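Long-range contacts in glutathione S-transferase family protein (Pseudomonas putida, PDB 3LXZ), which probably catalyses the conjugation of reduced glutathione to a wide range of hydrophobic electrophiles: residues Leu137-Phe143 against Asp181-Ala185; Cys108-Phe113 against Ala168-Val173; Pro51-His57 against Ile66-Ile70; Ala126-Leu131 against Leu174-Phe178. One frame throughout, in Å; residues are numbered along the deposited sequence.

Interaction 1. Residues Leu137-Phe143 against Asp181-Ala185; sequences LKRNGRF and DFPQA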
loop_
_atom_site.group_PDB
_atom_site.type_symbol
_atom_site.label_atom_id
_atom_site.label_comp_id
_atom_site.label_asym_id
_atom_site.label_seq_id
_atom_site.Cartn_x
_atom_site.Cartn_y
_atom_site.Cartn_z
ATOM N N LEU A 137 -3.220 13.542 -6.117
ATOM C CA LEU A 137 -1.833 13.897 -6.437
ATOM C C LEU A 137 -1.665 15.401 -6.685
ATOM O O LEU A 137 -0.664 16.017 -6.253
ATOM C CB LEU A 137 -1.327 13.051 -7.631
ATOM C CG LEU A 137 0.132 13.241 -8.048
ATOM C CD1 LEU A 137 1.088 13.008 -6.880
ATOM C CD2 LEU A 137 0.496 12.365 -9.276
ATOM N N LYS A 138 -2.646 16.001 -7.337
ATOM C CA LYS A 138 -2.573 17.426 -7.641
ATOM C C LYS A 138 -2.675 18.260 -6.377
ATOM O O LYS A 138 -1.961 19.257 -6.224
ATOM C CB LYS A 138 -3.686 17.848 -8.602
ATOM C CG LYS A 138 -3.556 19.331 -9.035
ATOM C CD LYS A 138 -4.882 19.843 -9.596
ATOM C CE LYS A 138 -5.222 19.006 -10.769
ATOM N NZ LYS A 138 -4.150 19.126 -11.790
ATOM N N ARG A 139 -3.562 17.825 -5.475
ATOM C CA ARG A 139 -3.821 18.515 -4.224
ATOM C C ARG A 139 -2.658 18.383 -3.248
ATOM O O ARG A 139 -2.301 19.351 -2.559
ATOM C CB ARG A 139 -5.136 17.953 -3.673
ATOM C CG ARG A 139 -5.556 18.179 -2.261
ATOM C CD ARG A 139 -6.847 17.392 -2.014
ATOM N NE ARG A 139 -7.875 17.648 -3.034
ATOM C CZ ARG A 139 -8.508 16.735 -3.795
ATOM N NH1 ARG A 139 -8.276 15.434 -3.702
ATOM N NH2 ARG A 139 -9.417 17.142 -4.681
ATOM N N ASN A 140 -2.067 17.195 -3.185
ATOM C CA ASN A 140 -1.063 16.888 -2.158
ATOM C C ASN A 140 0.374 17.042 -2.604
ATOM O O ASN A 140 1.253 17.285 -1.770
ATOM C CB ASN A 140 -1.310 15.473 -1.589
ATOM C CG ASN A 140 -0.664 15.263 -0.243
ATOM O OD1 ASN A 140 -0.667 16.146 0.594
ATOM N ND2 ASN A 140 -0.128 14.088 -0.018
ATOM N N GLY A 141 0.617 16.916 -3.912
ATOM C CA GLY A 141 1.973 16.991 -4.479
ATOM C C GLY A 141 2.479 18.415 -4.497
ATOM O O GLY A 141 1.699 19.349 -4.641
ATOM N N ARG A 142 3.777 18.602 -4.299
ATOM C CA ARG A 142 4.358 19.942 -4.357
ATOM C C ARG A 142 4.790 20.308 -5.778
ATOM O O ARG A 142 4.557 21.429 -6.233
ATOM C CB ARG A 142 5.552 20.054 -3.411
ATOM C CG ARG A 142 5.213 20.310 -1.935
ATOM C CD ARG A 142 4.327 19.236 -1.324
ATOM N NE ARG A 142 4.394 19.278 0.139
ATOM C CZ ARG A 142 3.420 18.953 0.983
ATOM N NH1 ARG A 142 2.213 18.527 0.556
ATOM N NH2 ARG A 142 3.672 19.063 2.282
ATOM N N PHE A 143 5.393 19.352 -6.473
ATOM C CA PHE A 143 5.849 19.537 -7.856
ATOM C C PHE A 143 6.746 20.753 -7.987
ATOM O O PHE A 143 6.439 21.712 -8.704
ATOM C CB PHE A 143 4.664 19.613 -8.802
ATOM C CG PHE A 143 3.954 18.329 -8.950
ATOM C CD1 PHE A 143 4.480 17.339 -9.756
ATOM C CD2 PHE A 143 2.767 18.079 -8.234
ATOM C CE1 PHE A 143 3.821 16.118 -9.891
ATOM C CE2 PHE A 143 2.098 16.894 -8.357
ATOM C CZ PHE A 143 2.624 15.891 -9.187
ATOM N N ASP A 181 -4.534 18.251 -18.485
ATOM C CA ASP A 181 -4.916 19.298 -17.533
ATOM C C ASP A 181 -4.131 19.284 -16.209
ATOM O O ASP A 181 -4.604 19.803 -15.190
ATOM C CB ASP A 181 -6.423 19.257 -17.263
ATOM C CG ASP A 181 -7.166 20.365 -17.983
ATOM O OD1 ASP A 181 -6.890 20.585 -19.184
ATOM O OD2 ASP A 181 -8.009 21.030 -17.333
ATOM N N PHE A 182 -2.928 18.712 -16.242
ATOM C CA PHE A 182 -2.093 18.558 -15.036
ATOM C C PHE A 182 -0.675 18.925 -15.438
ATOM O O PHE A 182 0.190 18.048 -15.506
ATOM C CB PHE A 182 -2.122 17.081 -14.583
ATOM C CG PHE A 182 -1.694 16.849 -13.149
ATOM C CD1 PHE A 182 -1.041 17.847 -12.416
ATOM C CD2 PHE A 182 -1.932 15.601 -12.534
ATOM C CE1 PHE A 182 -0.678 17.639 -11.098
ATOM C CE2 PHE A 182 -1.537 15.367 -11.212
ATOM C CZ PHE A 182 -0.904 16.380 -10.491
ATOM N N PRO A 183 -0.426 20.222 -15.740
ATOM C CA PRO A 183 0.869 20.576 -16.302
ATOM C C PRO A 183 2.058 20.336 -15.387
ATOM O O PRO A 183 3.157 20.088 -15.903
ATOM C CB PRO A 183 0.736 22.079 -16.581
ATOM C CG PRO A 183 -0.443 22.529 -15.775
ATOM C CD PRO A 183 -1.365 21.362 -15.803
ATOM N N GLN A 184 1.842 20.456 -14.069
ATOM C CA GLN A 184 2.869 20.122 -13.062
ATOM C C GLN A 184 3.411 18.709 -13.319
ATOM O O GLN A 184 4.632 18.472 -13.297
ATOM C CB GLN A 184 2.267 20.105 -11.627
ATOM C CG GLN A 184 1.763 21.416 -11.086
ATOM C CD GLN A 184 0.370 21.822 -11.592
ATOM O OE1 GLN A 184 -0.284 21.109 -12.362
ATOM N NE2 GLN A 184 -0.085 23.004 -11.149
ATOM N N ALA A 185 2.483 17.782 -13.538
ATOM C CA ALA A 185 2.805 16.373 -13.670
ATOM C C ALA A 185 3.407 16.142 -15.053
ATOM O O ALA A 185 4.357 15.395 -15.214
ATOM C CB ALA A 185 1.547 15.517 -13.457
#

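Interaction 2. Residues Cys108-Phe113 against Ala168-Val173; sequences CYAESF and AVGKKV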
loop_
_atom_site.group_PDB
_atom_site.type_symbol
_atom_site.label_atom_id
_atom_site.label_comp_id
_atom_site.label_asym_id
_atom_site.label_seq_id
_atom_site.Cartn_x
_atom_site.Cartn_y
_atom_site.Cartn_z
ATOM N N CYS A 108 -6.798 -2.219 -15.733
ATOM C CA CYS A 108 -7.067 -2.081 -17.141
ATOM C C CYS A 108 -5.891 -2.413 -18.037
ATOM O O CYS A 108 -5.987 -2.179 -19.236
ATOM C CB CYS A 108 -7.557 -0.673 -17.454
ATOM S SG CYS A 108 -9.157 -0.294 -16.719
ATOM N N TYR A 109 -4.786 -2.940 -17.486
ATOM C CA TYR A 109 -3.618 -3.262 -18.335
ATOM C C TYR A 109 -3.931 -4.384 -19.332
ATOM O O TYR A 109 -3.360 -4.420 -20.429
ATOM C CB TYR A 109 -2.362 -3.639 -17.529
ATOM C CG TYR A 109 -1.719 -2.532 -16.687
ATOM C CD1 TYR A 109 -2.054 -1.184 -16.847
ATOM C CD2 TYR A 109 -0.741 -2.859 -15.750
ATOM C CE1 TYR A 109 -1.448 -0.194 -16.050
ATOM C CE2 TYR A 109 -0.112 -1.882 -14.967
ATOM C CZ TYR A 109 -0.465 -0.550 -15.117
ATOM O OH TYR A 109 0.146 0.389 -14.301
ATOM N N ALA A 110 -4.853 -5.278 -18.956
ATOM C CA ALA A 110 -5.303 -6.315 -19.879
ATOM C C ALA A 110 -5.726 -5.709 -21.214
ATOM O O ALA A 110 -5.337 -6.208 -22.261
ATOM C CB ALA A 110 -6.420 -7.145 -19.271
ATOM N N GLU A 111 -6.499 -4.629 -21.178
ATOM C CA GLU A 111 -7.008 -4.000 -22.391
ATOM C C GLU A 111 -5.976 -3.092 -23.054
ATOM O O GLU A 111 -5.776 -3.152 -24.274
ATOM C CB GLU A 111 -8.287 -3.224 -22.111
ATOM C CG GLU A 111 -8.938 -2.680 -23.379
ATOM C CD GLU A 111 -10.337 -2.151 -23.155
ATOM O OE1 GLU A 111 -10.695 -1.168 -23.827
ATOM O OE2 GLU A 111 -11.081 -2.706 -22.313
ATOM N N SER A 112 -5.309 -2.264 -22.256
ATOM C CA SER A 112 -4.432 -1.237 -22.813
ATOM C C SER A 112 -3.153 -1.814 -23.415
ATOM O O SER A 112 -2.610 -1.266 -24.389
ATOM C CB SER A 112 -4.098 -0.206 -21.751
ATOM O OG SER A 112 -3.460 -0.842 -20.665
ATOM N N PHE A 113 -2.670 -2.911 -22.840
ATOM C CA PHE A 113 -1.433 -3.497 -23.317
ATOM C C PHE A 113 -1.550 -4.858 -23.974
ATOM O O PHE A 113 -0.773 -5.154 -24.873
ATOM C CB PHE A 113 -0.335 -3.417 -22.251
ATOM C CG PHE A 113 -0.130 -2.005 -21.734
ATOM C CD1 PHE A 113 0.199 -0.962 -22.615
ATOM C CD2 PHE A 113 -0.319 -1.698 -20.382
ATOM C CE1 PHE A 113 0.367 0.365 -22.151
ATOM C CE2 PHE A 113 -0.156 -0.383 -19.909
ATOM C CZ PHE A 113 0.188 0.651 -20.802
ATOM N N ALA A 168 -1.533 6.163 -20.371
ATOM C CA ALA A 168 -1.811 5.275 -21.508
ATOM C C ALA A 168 -3.170 4.610 -21.352
ATOM O O ALA A 168 -3.963 4.605 -22.310
ATOM C CB ALA A 168 -0.708 4.225 -21.659
ATOM N N VAL A 169 -3.451 4.071 -20.157
ATOM C CA VAL A 169 -4.770 3.516 -19.849
ATOM C C VAL A 169 -5.811 4.583 -20.094
ATOM O O VAL A 169 -6.833 4.312 -20.732
ATOM C CB VAL A 169 -4.879 2.996 -18.365
ATOM C CG1 VAL A 169 -6.345 2.759 -17.936
ATOM C CG2 VAL A 169 -4.042 1.766 -18.166
ATOM N N GLY A 170 -5.575 5.789 -19.580
ATOM C CA GLY A 170 -6.523 6.884 -19.794
ATOM C C GLY A 170 -6.848 7.080 -21.275
ATOM O O GLY A 170 -8.015 7.053 -21.684
ATOM N N LYS A 171 -5.815 7.273 -22.084
ATOM C CA LYS A 171 -6.037 7.565 -23.498
ATOM C C LYS A 171 -6.638 6.374 -24.245
ATOM O O LYS A 171 -7.629 6.540 -24.960
ATOM C CB LYS A 171 -4.763 8.069 -24.166
ATOM C CG LYS A 171 -4.333 9.443 -23.630
ATOM C CD LYS A 171 -2.895 9.795 -24.015
ATOM C CE LYS A 171 -2.747 10.173 -25.488
ATOM N NZ LYS A 171 -1.346 10.617 -25.771
ATOM N N LYS A 172 -6.085 5.178 -24.054
ATOM C CA LYS A 172 -6.509 4.027 -24.850
ATOM C C LYS A 172 -7.841 3.419 -24.414
ATOM O O LYS A 172 -8.649 3.011 -25.265
ATOM C CB LYS A 172 -5.412 2.942 -24.893
ATOM C CG LYS A 172 -4.114 3.399 -25.568
ATOM C CD LYS A 172 -2.962 2.393 -25.390
ATOM C CE LYS A 172 -2.875 1.373 -26.550
ATOM N NZ LYS A 172 -2.234 1.912 -27.805
ATOM N N VAL A 173 -8.064 3.345 -23.099
ATOM C CA VAL A 173 -9.231 2.647 -22.537
ATOM C C VAL A 173 -10.374 3.595 -22.139
ATOM O O VAL A 173 -11.551 3.287 -22.340
ATOM C CB VAL A 173 -8.823 1.773 -21.299
ATOM C CG1 VAL A 173 -10.019 0.974 -20.755
ATOM C CG2 VAL A 173 -7.667 0.845 -21.638
#

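Interaction 3. Residues Pro51-His57 against Ile66-Ile70; sequences PVLETEH and ILDYI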
loop_
_atom_site.group_PDB
_atom_site.type_symbol
_atom_site.label_atom_id
_atom_site.label_comp_id
_atom_site.label_asym_id
_atom_site.label_seq_id
_atom_site.Cartn_x
_atom_site.Cartn_y
_atom_site.Cartn_z
ATOM N N PRO A 51 8.912 -6.629 -7.839
ATOM C CA PRO A 51 10.188 -7.338 -7.726
ATOM C C PRO A 51 10.451 -7.947 -6.363
ATOM O O PRO A 51 9.706 -7.696 -5.434
ATOM C CB PRO A 51 11.206 -6.223 -7.954
ATOM C CG PRO A 51 10.538 -5.031 -7.291
ATOM C CD PRO A 51 9.086 -5.175 -7.621
ATOM N N VAL A 52 11.565 -8.683 -6.242
ATOM C CA VAL A 52 12.043 -9.177 -4.951
ATOM C C VAL A 52 13.532 -8.820 -4.826
ATOM O O VAL A 52 14.282 -9.009 -5.786
ATOM C CB VAL A 52 11.826 -10.694 -4.821
ATOM C CG1 VAL A 52 12.144 -11.189 -3.407
ATOM C CG2 VAL A 52 10.398 -11.036 -5.126
ATOM N N LEU A 53 13.938 -8.282 -3.684
ATOM C CA LEU A 53 15.358 -8.009 -3.408
ATOM C C LEU A 53 15.938 -9.157 -2.603
ATOM O O LEU A 53 15.393 -9.510 -1.560
ATOM C CB LEU A 53 15.540 -6.743 -2.579
ATOM C CG LEU A 53 16.987 -6.229 -2.459
ATOM C CD1 LEU A 53 17.492 -5.639 -3.807
ATOM C CD2 LEU A 53 17.099 -5.200 -1.349
ATOM N N GLU A 54 17.044 -9.733 -3.068
ATOM C CA GLU A 54 17.696 -10.756 -2.273
ATOM C C GLU A 54 18.867 -10.156 -1.529
ATOM O O GLU A 54 19.762 -9.563 -2.133
ATOM C CB GLU A 54 18.134 -11.958 -3.126
ATOM C CG GLU A 54 18.630 -13.140 -2.235
ATOM C CD GLU A 54 18.986 -14.425 -3.019
ATOM O OE1 GLU A 54 19.258 -14.341 -4.222
ATOM O OE2 GLU A 54 19.002 -15.530 -2.410
ATOM N N THR A 55 18.848 -10.289 -0.203
ATOM C CA THR A 55 19.903 -9.733 0.645
ATOM C C THR A 55 20.596 -10.906 1.361
ATOM O O THR A 55 20.102 -12.044 1.305
ATOM C CB THR A 55 19.325 -8.778 1.712
ATOM O OG1 THR A 55 18.710 -9.552 2.758
ATOM C CG2 THR A 55 18.290 -7.807 1.091
ATOM N N GLU A 56 21.724 -10.630 2.025
ATOM C CA GLU A 56 22.332 -11.602 2.934
ATOM C C GLU A 56 21.373 -12.181 3.986
ATOM O O GLU A 56 21.575 -13.309 4.461
ATOM C CB GLU A 56 23.595 -11.026 3.615
ATOM C CG GLU A 56 23.379 -9.690 4.325
ATOM C CD GLU A 56 24.512 -9.303 5.275
ATOM O OE1 GLU A 56 24.979 -10.176 6.044
ATOM O OE2 GLU A 56 24.907 -8.119 5.273
ATOM N N HIS A 57 20.339 -11.428 4.349
ATOM C CA HIS A 57 19.364 -11.889 5.354
ATOM C C HIS A 57 18.148 -12.635 4.771
ATOM O O HIS A 57 17.323 -13.162 5.534
ATOM C CB HIS A 57 18.899 -10.718 6.230
ATOM C CG HIS A 57 20.025 -9.940 6.837
ATOM N ND1 HIS A 57 20.336 -8.648 6.455
ATOM C CD2 HIS A 57 20.937 -10.284 7.780
ATOM C CE1 HIS A 57 21.375 -8.221 7.154
ATOM N NE2 HIS A 57 21.761 -9.196 7.960
ATOM N N ILE A 66 11.034 -2.542 -0.292
ATOM C CA ILE A 66 12.391 -2.659 -0.830
ATOM C C ILE A 66 13.126 -1.303 -0.860
ATOM O O ILE A 66 14.292 -1.178 -0.414
ATOM C CB ILE A 66 12.379 -3.328 -2.208
ATOM C CG1 ILE A 66 12.023 -4.789 -2.060
ATOM C CG2 ILE A 66 13.733 -3.210 -2.895
ATOM C CD1 ILE A 66 11.453 -5.410 -3.372
ATOM N N LEU A 67 12.427 -0.279 -1.350
ATOM C CA LEU A 67 13.029 1.056 -1.453
ATOM C C LEU A 67 13.406 1.616 -0.068
ATOM O O LEU A 67 14.485 2.224 0.105
ATOM C CB LEU A 67 12.101 2.038 -2.198
ATOM C CG LEU A 67 11.804 1.756 -3.660
ATOM C CD1 LEU A 67 10.750 2.728 -4.184
ATOM C CD2 LEU A 67 13.130 1.927 -4.407
ATOM N N ASP A 68 12.551 1.379 0.934
ATOM C CA ASP A 68 12.826 1.826 2.288
ATOM C C ASP A 68 14.038 1.119 2.893
ATOM O O ASP A 68 14.864 1.783 3.543
ATOM C CB ASP A 68 11.615 1.607 3.198
ATOM C CG ASP A 68 10.601 2.743 3.139
ATOM O OD1 ASP A 68 10.890 3.849 2.596
ATOM O OD2 ASP A 68 9.486 2.505 3.661
ATOM N N TYR A 69 14.132 -0.197 2.684
ATOM C CA TYR A 69 15.297 -0.982 3.090
ATOM C C TYR A 69 16.556 -0.462 2.422
ATOM O O TYR A 69 17.550 -0.278 3.095
ATOM C CB TYR A 69 15.109 -2.455 2.743
ATOM C CG TYR A 69 16.272 -3.323 3.166
ATOM C CD1 TYR A 69 16.426 -3.745 4.477
ATOM C CD2 TYR A 69 17.216 -3.732 2.231
ATOM C CE1 TYR A 69 17.510 -4.568 4.852
ATOM C CE2 TYR A 69 18.300 -4.540 2.595
ATOM C CZ TYR A 69 18.427 -4.952 3.911
ATOM O OH TYR A 69 19.483 -5.759 4.262
ATOM N N ILE A 70 16.495 -0.190 1.116
ATOM C CA ILE A 70 17.663 0.349 0.411
ATOM C C ILE A 70 18.139 1.688 0.992
ATOM O O ILE A 70 19.347 1.870 1.229
ATOM C CB ILE A 70 17.435 0.404 -1.105
ATOM C CG1 ILE A 70 17.365 -0.997 -1.686
ATOM C CG2 ILE A 70 18.587 1.128 -1.830
ATOM C CD1 ILE A 70 16.873 -1.021 -3.149
#

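Interaction 4. Residues Ala126-Leu131 against Leu174-Phe178; sequences ARADLL and LNIDF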
loop_
_atom_site.group_PDB
_atom_site.type_symbol
_atom_site.label_atom_id
_atom_site.label_comp_id
_atom_site.label_asym_id
_atom_site.label_seq_id
_atom_site.Cartn_x
_atom_site.Cartn_y
_atom_site.Cartn_z
ATOM N N ALA A 126 -12.381 1.919 -12.506
ATOM C CA ALA A 126 -11.070 2.488 -12.793
ATOM C C ALA A 126 -11.133 3.963 -13.134
ATOM O O ALA A 126 -10.313 4.735 -12.665
ATOM C CB ALA A 126 -10.340 1.719 -13.877
ATOM N N ARG A 127 -12.094 4.369 -13.947
ATOM C CA ARG A 127 -12.245 5.788 -14.254
ATOM C C ARG A 127 -12.460 6.638 -12.987
ATOM O O ARG A 127 -11.793 7.642 -12.798
ATOM C CB ARG A 127 -13.409 6.005 -15.233
ATOM C CG ARG A 127 -13.614 7.504 -15.651
ATOM C CD ARG A 127 -14.921 7.698 -16.440
ATOM N NE ARG A 127 -14.984 6.724 -17.516
ATOM C CZ ARG A 127 -14.557 6.943 -18.754
ATOM N NH1 ARG A 127 -14.066 8.133 -19.102
ATOM N NH2 ARG A 127 -14.643 5.972 -19.652
ATOM N N ALA A 128 -13.377 6.225 -12.110
ATOM C CA ALA A 128 -13.639 6.998 -10.901
ATOM C C ALA A 128 -12.382 6.995 -10.005
ATOM O O ALA A 128 -11.991 8.043 -9.454
ATOM C CB ALA A 128 -14.866 6.432 -10.146
ATOM N N ASP A 129 -11.755 5.832 -9.868
ATOM C CA ASP A 129 -10.555 5.714 -9.008
ATOM C C ASP A 129 -9.379 6.563 -9.521
ATOM O O ASP A 129 -8.678 7.213 -8.722
ATOM C CB ASP A 129 -10.124 4.254 -8.848
ATOM C CG ASP A 129 -11.013 3.470 -7.913
ATOM O OD1 ASP A 129 -11.774 4.064 -7.116
ATOM O OD2 ASP A 129 -10.920 2.223 -7.943
ATOM N N LEU A 130 -9.159 6.548 -10.837
ATOM C CA LEU A 130 -8.086 7.344 -11.448
ATOM C C LEU A 130 -8.328 8.834 -11.398
ATOM O O LEU A 130 -7.435 9.621 -11.062
ATOM C CB LEU A 130 -7.812 6.905 -12.873
ATOM C CG LEU A 130 -7.037 5.590 -12.871
ATOM C CD1 LEU A 130 -7.092 4.914 -14.192
ATOM C CD2 LEU A 130 -5.605 5.878 -12.465
ATOM N N LEU A 131 -9.556 9.229 -11.702
ATOM C CA LEU A 131 -9.922 10.616 -11.527
ATOM C C LEU A 131 -9.651 11.062 -10.079
ATOM O O LEU A 131 -9.132 12.146 -9.852
ATOM C CB LEU A 131 -11.390 10.836 -11.887
ATOM C CG LEU A 131 -11.686 10.865 -13.378
ATOM C CD1 LEU A 131 -13.194 11.126 -13.572
ATOM C CD2 LEU A 131 -10.864 11.957 -14.148
ATOM N N LEU A 174 -10.042 4.734 -21.555
ATOM C CA LEU A 174 -11.059 5.543 -20.921
ATOM C C LEU A 174 -11.437 6.802 -21.695
ATOM O O LEU A 174 -12.382 7.495 -21.313
ATOM C CB LEU A 174 -10.614 5.901 -19.504
ATOM C CG LEU A 174 -10.306 4.704 -18.582
ATOM C CD1 LEU A 174 -9.928 5.192 -17.189
ATOM C CD2 LEU A 174 -11.500 3.770 -18.488
ATOM N N ASN A 175 -10.681 7.104 -22.750
ATOM C CA ASN A 175 -10.843 8.349 -23.531
ATOM C C ASN A 175 -10.620 9.629 -22.693
ATOM O O ASN A 175 -11.339 10.625 -22.844
ATOM C CB ASN A 175 -12.220 8.376 -24.237
ATOM C CG ASN A 175 -12.487 7.112 -25.088
ATOM O OD1 ASN A 175 -13.463 6.386 -24.855
ATOM N ND2 ASN A 175 -11.606 6.838 -26.060
ATOM N N ILE A 176 -9.621 9.592 -21.807
ATOM C CA ILE A 176 -9.285 10.723 -20.921
ATOM C C ILE A 176 -7.767 10.869 -20.885
ATOM O O ILE A 176 -7.048 9.898 -20.672
ATOM C CB ILE A 176 -9.774 10.504 -19.460
ATOM C CG1 ILE A 176 -11.264 10.148 -19.401
ATOM C CG2 ILE A 176 -9.454 11.715 -18.565
ATOM C CD1 ILE A 176 -11.744 9.724 -17.991
ATOM N N ASP A 177 -7.276 12.075 -21.126
ATOM C CA ASP A 177 -5.844 12.336 -20.999
ATOM C C ASP A 177 -5.694 13.032 -19.662
ATOM O O ASP A 177 -6.008 14.208 -19.528
ATOM C CB ASP A 177 -5.350 13.194 -22.186
ATOM C CG ASP A 177 -3.857 13.458 -22.164
ATOM O OD1 ASP A 177 -3.184 13.205 -21.137
ATOM O OD2 ASP A 177 -3.331 13.956 -23.199
ATOM N N PHE A 178 -5.250 12.287 -18.656
ATOM C CA PHE A 178 -5.096 12.851 -17.332
ATOM C C PHE A 178 -4.024 13.941 -17.315
ATOM O O PHE A 178 -4.098 14.880 -16.538
ATOM C CB PHE A 178 -4.761 11.755 -16.291
ATOM C CG PHE A 178 -5.808 10.662 -16.184
ATOM C CD1 PHE A 178 -7.046 10.906 -15.604
ATOM C CD2 PHE A 178 -5.528 9.387 -16.638
ATOM C CE1 PHE A 178 -8.005 9.893 -15.513
ATOM C CE2 PHE A 178 -6.486 8.366 -16.549
ATOM C CZ PHE A 178 -7.709 8.630 -15.991
#

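Interaction 1. Residues Leu137-Phe143 against Asp181-Ala185
L137, in the last turn of helix 120-140, points toward F182 and brings CD2 to 4.1 Å from F182 CE2; its side chain also rests on I97 and I101 of helix 84-106. One residue on, the K138 side chain, trans at its base and bent at its end (chi3 and chi4 m), lays its ammonium over the F182 ring, a cation-pi contact with NZ 3.8 Å from the ring centroid, and K138 NZ gives a weak hydrogen bond to D181 O (3.5 Å). R139 turns away, and its NH1 binds the carbonyl of P46 of the second subunit. At G141 the chain leaves the helix. F143 then returns toward the other segment: the F182 edge meets the F143 face in an offset edge-to-face pair (centroids 5.4 Å, planes at 70°), and Q184 CB lies over a face of F143 in a CH-pi contact, 4.1 Å from its centroid. F182 occupies the N-cap position of helix 183-193. The contact joins two helix ends within the all-helical C-terminal domain of the glutathione transferase fold.

Interaction 2. Residues Cys108-Phe113 against Ala168-Val173
This is a helix-helix contact within the C-terminal domain, where the short helix 109-114 meets the end of the long helix 154-174; segments 109-113 and 168-173 cross at 72°, axes 9.3 Å apart at closest approach. Small and branched side chains fill the crossing. V169 is at its centre, opposite S112, with the two CA atoms 5.6 Å apart: V169 CG1 meets C108 CB at 3.7 Å, while V169 CG2 touches S112 OG at 3.7 Å and the edge of the Y109 ring at CD1 (3.8 Å). One turn later V173 CG2 packs on S112 CB (3.7 Å) and V173 CG1 on E111 OE1 (3.8 Å). The S112 hydroxyl is turned back on its own helix and donates to C108 O (3.2 Å), so it meets the valine with its polar need met. At the margins F113 CZ reaches A168 CB (3.8 Å), and K172 CE lies against S112 O (3.4 Å). Polar ends find partners outside the two segments: E111 pairs with K123 in a salt bridge and accepts from the V118 amide, and Y109 OH bonds to E102. The crossing is part of the all-helical C-terminal domain of the glutathione transferase fold, and through Y109 it borders R106 of the glutathione site.

Interaction 3. Residues Pro51-His57 against Ile66-Ile70
The contact belongs to the thioredoxin-like N-terminal domain, where strand 52-55 of the mixed sheet is packed by helix 63-73; the strand opens just after the cis peptide bond before P51, the cis-proline of this fold. Strand 52-55 and the helical segment 66-70 run at 35°, axes 9.9 Å apart at closest approach. I66 meets the start of the strand: I66 CD1 lies 3.5 Å from P51 O, 4.0 Å from P51 CG and 3.8 Å from L53 N, and I66 CG2 is 4.0 Å from L53 CB. L53 points into the interface, its CD2 touching Y69 CD2 at 3.9 Å and I70 CG1 at 4.2 Å, whereas V52 faces away. Farther along, T55 CG2 comes within 3.6 Å of Y69 CE2, and T55 OG1 accepts from H57 N (3.0 Å) in an ST turn that leads toward strand 58-61. H57 ND1 lies 3.7 Å from Y69 OH without hydrogen-bonding to it, and the H57 ring also meets F85 of the second subunit. The P51 side chain is about 3 Å from that of T63 and about 4 Å from that of V50, both glutathione-binding residues. Between the segments the contact is almost wholly apolar and leaves H57 ND1 buried without a polar partner, consistent with cohesion mainly from hydrophobic burial (290 Å² in all).

Interaction 4. Residues Ala126-Leu131 against Leu174-Phe178
R127 NH1 donates to the carbonyl of L174, with NH1 2.9 Å from L174 O, and R127 NH2 adds a weak bond to the same L174 O (3.2 Å). In the helical C-terminal domain of the glutathione transferase fold, this pins the end of helix 154-174 to the flank of helix 120-140, just where N175, with positive phi, takes the chain out of the helix. The guanidinium also serves as a platform: L174 CD2 lies over one of its faces, 4.0 Å from R127 NH2, and I176 CD1 comes very close, 3.0 Å from R127 NH1. Deeper in, L174 CD1 packs on L130 CD1 (4.1 Å), and L130 also rests on I101 and P104 of helix 84-106. The loop then brings F178 back toward the helix one turn on from R127, its CA 7.9 Å from that of L131; its ring stacks with F134 as well. L130 CB sits 3.6 Å from F178 CZ, while L131 CD2 meets the ring edge 3.8 Å from F178 CE1.

From the N terminus, interaction 3 comes first and closes a short loop within the thioredoxin-like domain, with eight residues between its segments. The other three lie later in the chain, in the helical domain, and interlace. Interaction 2 opens at 108-113, interaction 4 at 126-131 and interaction 1 at 137-143; they close in the same order, at 168-173, 174-178 and 181-185, so every pair of these three crosses and none nests. Together they tie helices 109-114 and 120-140 to helix 154-174, the loop after it and helix 183-193. Interactions 2 and 4 touch, with G170 O 3.0 Å from I176 N and C108 SG against A126 CB. Interactions 1 and 4 share helix 120-140, while interactions 1 and 3 both reach the second subunit.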